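Long-range contact in putative curved DNA-binding protein (Chaetomium thermophilum var. thermophilum DSM 1495, PDB 4IPA), which is an Arx1 of the peptidase M24 (methionine aminopeptidase-like) family linked to ribosome biogenesis, and possibly binds DNA: residues T108-L120 against G128-A140. Numbering follows the deposited sequence.
Sequences TEIQPGEPIKIQL and GTIVCDTIVAKNA
Strands 115-124 and 127-136 pair as the antiparallel arms of a beta hairpin, and this largely buried contact takes in 115-120 of the first and most of the second. The first arm is the central strand of a three-stranded sheet. Strand 79-88 lies on its other side. Eight backbone hydrogen bonds join the two segments. Within these segments the ladder runs from the pair Leu120-Val131 to Pro115-Val136, and bonding continues past the strands, where Gly113 N reaches Ala137 O at 2.9 Å. A type II turn from Gln111 to Glu114 brings Gly113 there, and its positive phi of 77° suits glycine.

On one face the side chain of Lys117 runs alongside that of Thr134. Thr134 OG1 sits 3.3 Å from Lys117 CG, and its hydrogen bond goes to Arg344 O. Lys117 bends at chi2 (65°) and chi3 (68°), which folds its amine back along its own strand. NZ then bonds Pro115 O at 2.9 Å, from above the carbonyl plane, and also Pro89 O and Ala90 O. Three carbonyls thus hold this buried amine. A leucine in its place would probably leave these carbonyls without their shared donor and weaken the tie to the chain after strand 79-88. Pro115 CB meets Thr134 CG2 at 3.8 Å on the same face, with Gln150 and Phe154 of helix 148-167 beside them.

The other face is mostly apolar. Ile118 crosses Ile135 at a slant, its CD1 3.6 Å from Ile135 CG1. Leu120 CD1 lies alongside Val131 CG2 at 4.1 Å. Past the strand, Ala137 CB presses on Ile110 CG2 at 3.3 Å, tighter than normal packing. Asp133 also projects from this face, and its OD1 bonds Trp365 NE1.

Such an antiparallel hairpin is consistent with the pita-bread fold of the M24 metallopeptidase family.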
loop_
_atom_site.group_PDB
_atom_site.type_symbol
_atom_site.label_atom_id
_atom_site.label_comp_id
_atom_site.label_asym_id
_atom_site.label_seq_id
_atom_site.Cartn_x
_atom_site.Cartn_y
_atom_site.Cartn_z
ATOM N N THR A 108 18.155 -13.575 -3.193
ATOM C CA THR A 108 16.830 -13.870 -3.744
ATOM C C THR A 108 16.616 -13.165 -5.092
ATOM O O THR A 108 16.871 -11.963 -5.226
ATOM C CB THR A 108 15.718 -13.414 -2.789
ATOM O OG1 THR A 108 15.958 -13.939 -1.480
ATOM C CG2 THR A 108 14.348 -13.871 -3.295
ATOM N N GLU A 109 16.133 -13.908 -6.077
ATOM C CA GLU A 109 15.898 -13.348 -7.405
ATOM C C GLU A 109 14.431 -13.437 -7.806
ATOM O O GLU A 109 13.706 -14.351 -7.383
ATOM C CB GLU A 109 16.758 -14.063 -8.468
ATOM C CG GLU A 109 18.237 -14.165 -8.114
ATOM C CD GLU A 109 19.091 -14.732 -9.246
ATOM O OE1 GLU A 109 18.602 -15.595 -10.017
ATOM O OE2 GLU A 109 20.255 -14.299 -9.366
ATOM N N ILE A 110 14.013 -12.492 -8.641
ATOM C CA ILE A 110 12.685 -12.508 -9.240
ATOM C C ILE A 110 12.480 -13.819 -10.005
ATOM O O ILE A 110 13.292 -14.183 -10.854
ATOM C CB ILE A 110 12.507 -11.325 -10.235
ATOM C CG1 ILE A 110 12.806 -9.990 -9.554
ATOM C CG2 ILE A 110 11.098 -11.328 -10.840
ATOM C CD1 ILE A 110 11.899 -9.704 -8.365
ATOM N N GLN A 111 11.395 -14.516 -9.695
ATOM C CA GLN A 111 11.021 -15.737 -10.393
ATOM C C GLN A 111 10.011 -15.433 -11.503
ATOM O O GLN A 111 9.047 -14.703 -11.290
ATOM C CB GLN A 111 10.402 -16.727 -9.409
ATOM C CG GLN A 111 11.274 -17.010 -8.210
ATOM C CD GLN A 111 12.594 -17.623 -8.615
ATOM O OE1 GLN A 111 12.629 -18.712 -9.184
ATOM N NE2 GLN A 111 13.690 -16.917 -8.344
ATOM N N PRO A 112 10.220 -16.014 -12.689
ATOM C CA PRO A 112 9.347 -15.747 -13.846
ATOM C C PRO A 112 7.872 -16.102 -13.599
ATOM O O PRO A 112 7.553 -17.114 -12.969
ATOM C CB PRO A 112 9.944 -16.622 -14.957
ATOM C CG PRO A 112 10.754 -17.689 -14.217
ATOM C CD PRO A 112 11.267 -17.013 -12.978
ATOM N N GLY A 113 6.985 -15.246 -14.094
ATOM C CA GLY A 113 5.550 -15.445 -13.985
ATOM C C GLY A 113 4.955 -15.138 -12.619
ATOM O O GLY A 113 3.750 -15.178 -12.455
ATOM N N GLU A 114 5.789 -14.858 -11.619
ATOM C CA GLU A 114 5.255 -14.626 -10.280
ATOM C C GLU A 114 4.645 -13.240 -10.154
ATOM O O GLU A 114 5.094 -12.304 -10.803
ATOM C CB GLU A 114 6.333 -14.793 -9.221
ATOM C CG GLU A 114 6.566 -16.222 -8.827
ATOM C CD GLU A 114 7.391 -16.333 -7.556
ATOM O OE1 GLU A 114 7.713 -17.488 -7.167
ATOM O OE2 GLU A 114 7.705 -15.269 -6.952
ATOM N N PRO A 115 3.610 -13.113 -9.317
ATOM C CA PRO A 115 3.035 -11.797 -9.010
ATOM C C PRO A 115 3.890 -11.067 -7.970
ATOM O O PRO A 115 3.986 -11.494 -6.831
ATOM C CB PRO A 115 1.638 -12.139 -8.473
ATOM C CG PRO A 115 1.781 -13.514 -7.918
ATOM C CD PRO A 115 2.836 -14.219 -8.726
ATOM N N ILE A 116 4.512 -9.976 -8.397
ATOM C CA ILE A 116 5.447 -9.209 -7.586
ATOM C C ILE A 116 4.772 -7.925 -7.132
ATOM O O ILE A 116 4.247 -7.173 -7.963
ATOM C CB ILE A 116 6.718 -8.815 -8.415
ATOM C CG1 ILE A 116 7.392 -10.057 -9.020
ATOM C CG2 ILE A 116 7.694 -8.017 -7.570
ATOM C CD1 ILE A 116 7.702 -11.127 -7.996
ATOM N N LYS A 117 4.784 -7.676 -5.824
ATOM C CA LYS A 117 4.210 -6.457 -5.261
ATOM C C LYS A 117 5.296 -5.422 -5.122
ATOM O O LYS A 117 6.304 -5.655 -4.470
ATOM C CB LYS A 117 3.565 -6.700 -3.892
ATOM C CG LYS A 117 2.206 -7.322 -3.959
ATOM C CD LYS A 117 2.290 -8.727 -4.535
ATOM C CE LYS A 117 3.019 -9.671 -3.578
ATOM N NZ LYS A 117 3.006 -11.078 -4.103
ATOM N N ILE A 118 5.087 -4.282 -5.755
ATOM C CA ILE A 118 6.024 -3.189 -5.654
ATOM C C ILE A 118 5.328 -2.044 -4.934
ATOM O O ILE A 118 4.353 -1.470 -5.426
ATOM C CB ILE A 118 6.523 -2.771 -7.031
ATOM C CG1 ILE A 118 7.114 -3.994 -7.744
ATOM C CG2 ILE A 118 7.569 -1.663 -6.904
ATOM C CD1 ILE A 118 6.658 -4.156 -9.166
ATOM N N GLN A 119 5.803 -1.760 -3.734
ATOM C CA GLN A 119 5.215 -0.733 -2.895
ATOM C C GLN A 119 6.317 0.209 -2.452
ATOM O O GLN A 119 7.362 -0.218 -1.943
ATOM C CB GLN A 119 4.510 -1.359 -1.691
ATOM C CG GLN A 119 3.980 -0.372 -0.653
ATOM C CD GLN A 119 2.990 -1.051 0.301
ATOM O OE1 GLN A 119 2.817 -0.642 1.456
ATOM N NE2 GLN A 119 2.339 -2.102 -0.192
ATOM N N LEU A 120 6.081 1.495 -2.663
ATOM C CA LEU A 120 7.061 2.502 -2.319
ATOM C C LEU A 120 6.332 3.820 -2.222
ATOM O O LEU A 120 5.145 3.888 -2.518
ATOM C CB LEU A 120 8.146 2.563 -3.394
ATOM C CG LEU A 120 7.695 2.813 -4.831
ATOM C CD1 LEU A 120 7.601 4.304 -5.117
ATOM C CD2 LEU A 120 8.673 2.139 -5.813
ATOM N N GLY A 128 2.583 12.396 2.609
ATOM C CA GLY A 128 3.078 11.249 1.875
ATOM C C GLY A 128 2.058 10.553 0.995
ATOM O O GLY A 128 0.853 10.546 1.291
ATOM N N THR A 129 2.544 9.983 -0.103
ATOM C CA THR A 129 1.728 9.127 -0.945
ATOM C C THR A 129 2.417 7.780 -0.997
ATOM O O THR A 129 3.603 7.708 -1.297
ATOM C CB THR A 129 1.655 9.659 -2.394
ATOM O OG1 THR A 129 2.986 9.755 -2.910
ATOM C CG2 THR A 129 1.003 11.044 -2.435
ATOM N N ILE A 130 1.684 6.719 -0.698
ATOM C CA ILE A 130 2.209 5.370 -0.839
ATOM C C ILE A 130 1.464 4.689 -1.992
ATOM O O ILE A 130 0.245 4.845 -2.123
ATOM C CB ILE A 130 2.061 4.566 0.480
ATOM C CG1 ILE A 130 2.753 5.309 1.628
ATOM C CG2 ILE A 130 2.651 3.157 0.336
ATOM C CD1 ILE A 130 2.644 4.615 2.982
ATOM N N VAL A 131 2.200 3.979 -2.849
ATOM C CA VAL A 131 1.599 3.270 -3.977
ATOM C C VAL A 131 2.045 1.818 -3.973
ATOM O O VAL A 131 3.154 1.511 -3.549
ATOM C CB VAL A 131 2.004 3.885 -5.361
ATOM C CG1 VAL A 131 1.540 5.313 -5.486
ATOM C CG2 VAL A 131 3.509 3.811 -5.575
ATOM N N CYS A 132 1.177 0.931 -4.449
ATOM C CA CYS A 132 1.538 -0.467 -4.636
ATOM C C CYS A 132 0.851 -0.993 -5.888
ATOM O O CYS A 132 -0.376 -0.912 -6.005
ATOM C CB CYS A 132 1.139 -1.333 -3.435
ATOM S SG CYS A 132 1.523 -3.136 -3.631
ATOM N N ASP A 133 1.656 -1.521 -6.811
ATOM C CA ASP A 133 1.163 -2.225 -7.988
ATOM C C ASP A 133 1.596 -3.688 -7.837
ATOM O O ASP A 133 2.599 -3.990 -7.178
ATOM C CB ASP A 133 1.776 -1.611 -9.270
ATOM C CG ASP A 133 1.040 -2.038 -10.568
ATOM O OD1 ASP A 133 -0.062 -2.634 -10.485
ATOM O OD2 ASP A 133 1.567 -1.754 -11.679
ATOM N N THR A 134 0.833 -4.594 -8.432
ATOM C CA THR A 134 1.299 -5.957 -8.599
ATOM C C THR A 134 1.495 -6.229 -10.094
ATOM O O THR A 134 0.596 -6.000 -10.902
ATOM C CB THR A 134 0.328 -6.972 -7.991
ATOM O OG1 THR A 134 0.219 -6.735 -6.585
ATOM C CG2 THR A 134 0.830 -8.408 -8.223
ATOM N N ILE A 135 2.680 -6.698 -10.457
ATOM C CA ILE A 135 2.969 -7.020 -11.843
ATOM C C ILE A 135 3.373 -8.485 -11.963
ATOM O O ILE A 135 3.709 -9.136 -10.959
ATOM C CB ILE A 135 4.113 -6.164 -12.391
ATOM C CG1 ILE A 135 5.388 -6.444 -11.599
ATOM C CG2 ILE A 135 3.740 -4.667 -12.366
ATOM C CD1 ILE A 135 6.604 -5.953 -12.274
ATOM N N VAL A 136 3.322 -9.002 -13.189
ATOM C CA VAL A 136 3.780 -10.352 -13.487
ATOM C C VAL A 136 5.224 -10.274 -13.953
ATOM O O VAL A 136 5.547 -9.580 -14.918
ATOM C CB VAL A 136 2.912 -11.022 -14.567
ATOM C CG1 VAL A 136 3.445 -12.421 -14.912
ATOM C CG2 VAL A 136 1.475 -11.112 -14.099
ATOM N N ALA A 137 6.105 -10.963 -13.245
ATOM C CA ALA A 137 7.511 -10.937 -13.597
ATOM C C ALA A 137 7.714 -11.544 -14.987
ATOM O O ALA A 137 7.257 -12.648 -15.264
ATOM C CB ALA A 137 8.323 -11.674 -12.559
ATOM N N LYS A 138 8.395 -10.817 -15.861
ATOM C CA LYS A 138 8.588 -11.299 -17.220
ATOM C C LYS A 138 9.547 -10.400 -17.985
ATOM O O LYS A 138 9.813 -9.274 -17.574
ATOM C CB LYS A 138 7.240 -11.344 -17.949
ATOM C CG LYS A 138 6.732 -9.968 -18.338
ATOM C CD LYS A 138 5.319 -10.032 -18.900
ATOM C CE LYS A 138 4.668 -8.657 -18.888
ATOM N NZ LYS A 138 4.408 -8.165 -17.490
ATOM N N ASN A 139 10.061 -10.907 -19.100
ATOM C CA ASN A 139 10.918 -10.121 -19.984
ATOM C C ASN A 139 10.114 -9.286 -20.966
ATOM O O ASN A 139 8.954 -9.583 -21.247
ATOM C CB ASN A 139 11.899 -11.022 -20.730
ATOM C CG ASN A 139 12.942 -11.616 -19.810
ATOM O OD1 ASN A 139 13.026 -12.838 -19.648
ATOM N ND2 ASN A 139 13.736 -10.748 -19.179
ATOM N N ALA A 140 10.749 -8.240 -21.482
ATOM C CA ALA A 140 10.093 -7.291 -22.364
ATOM C C ALA A 140 9.340 -7.928 -23.511
ATOM O O ALA A 140 8.274 -7.447 -23.897
#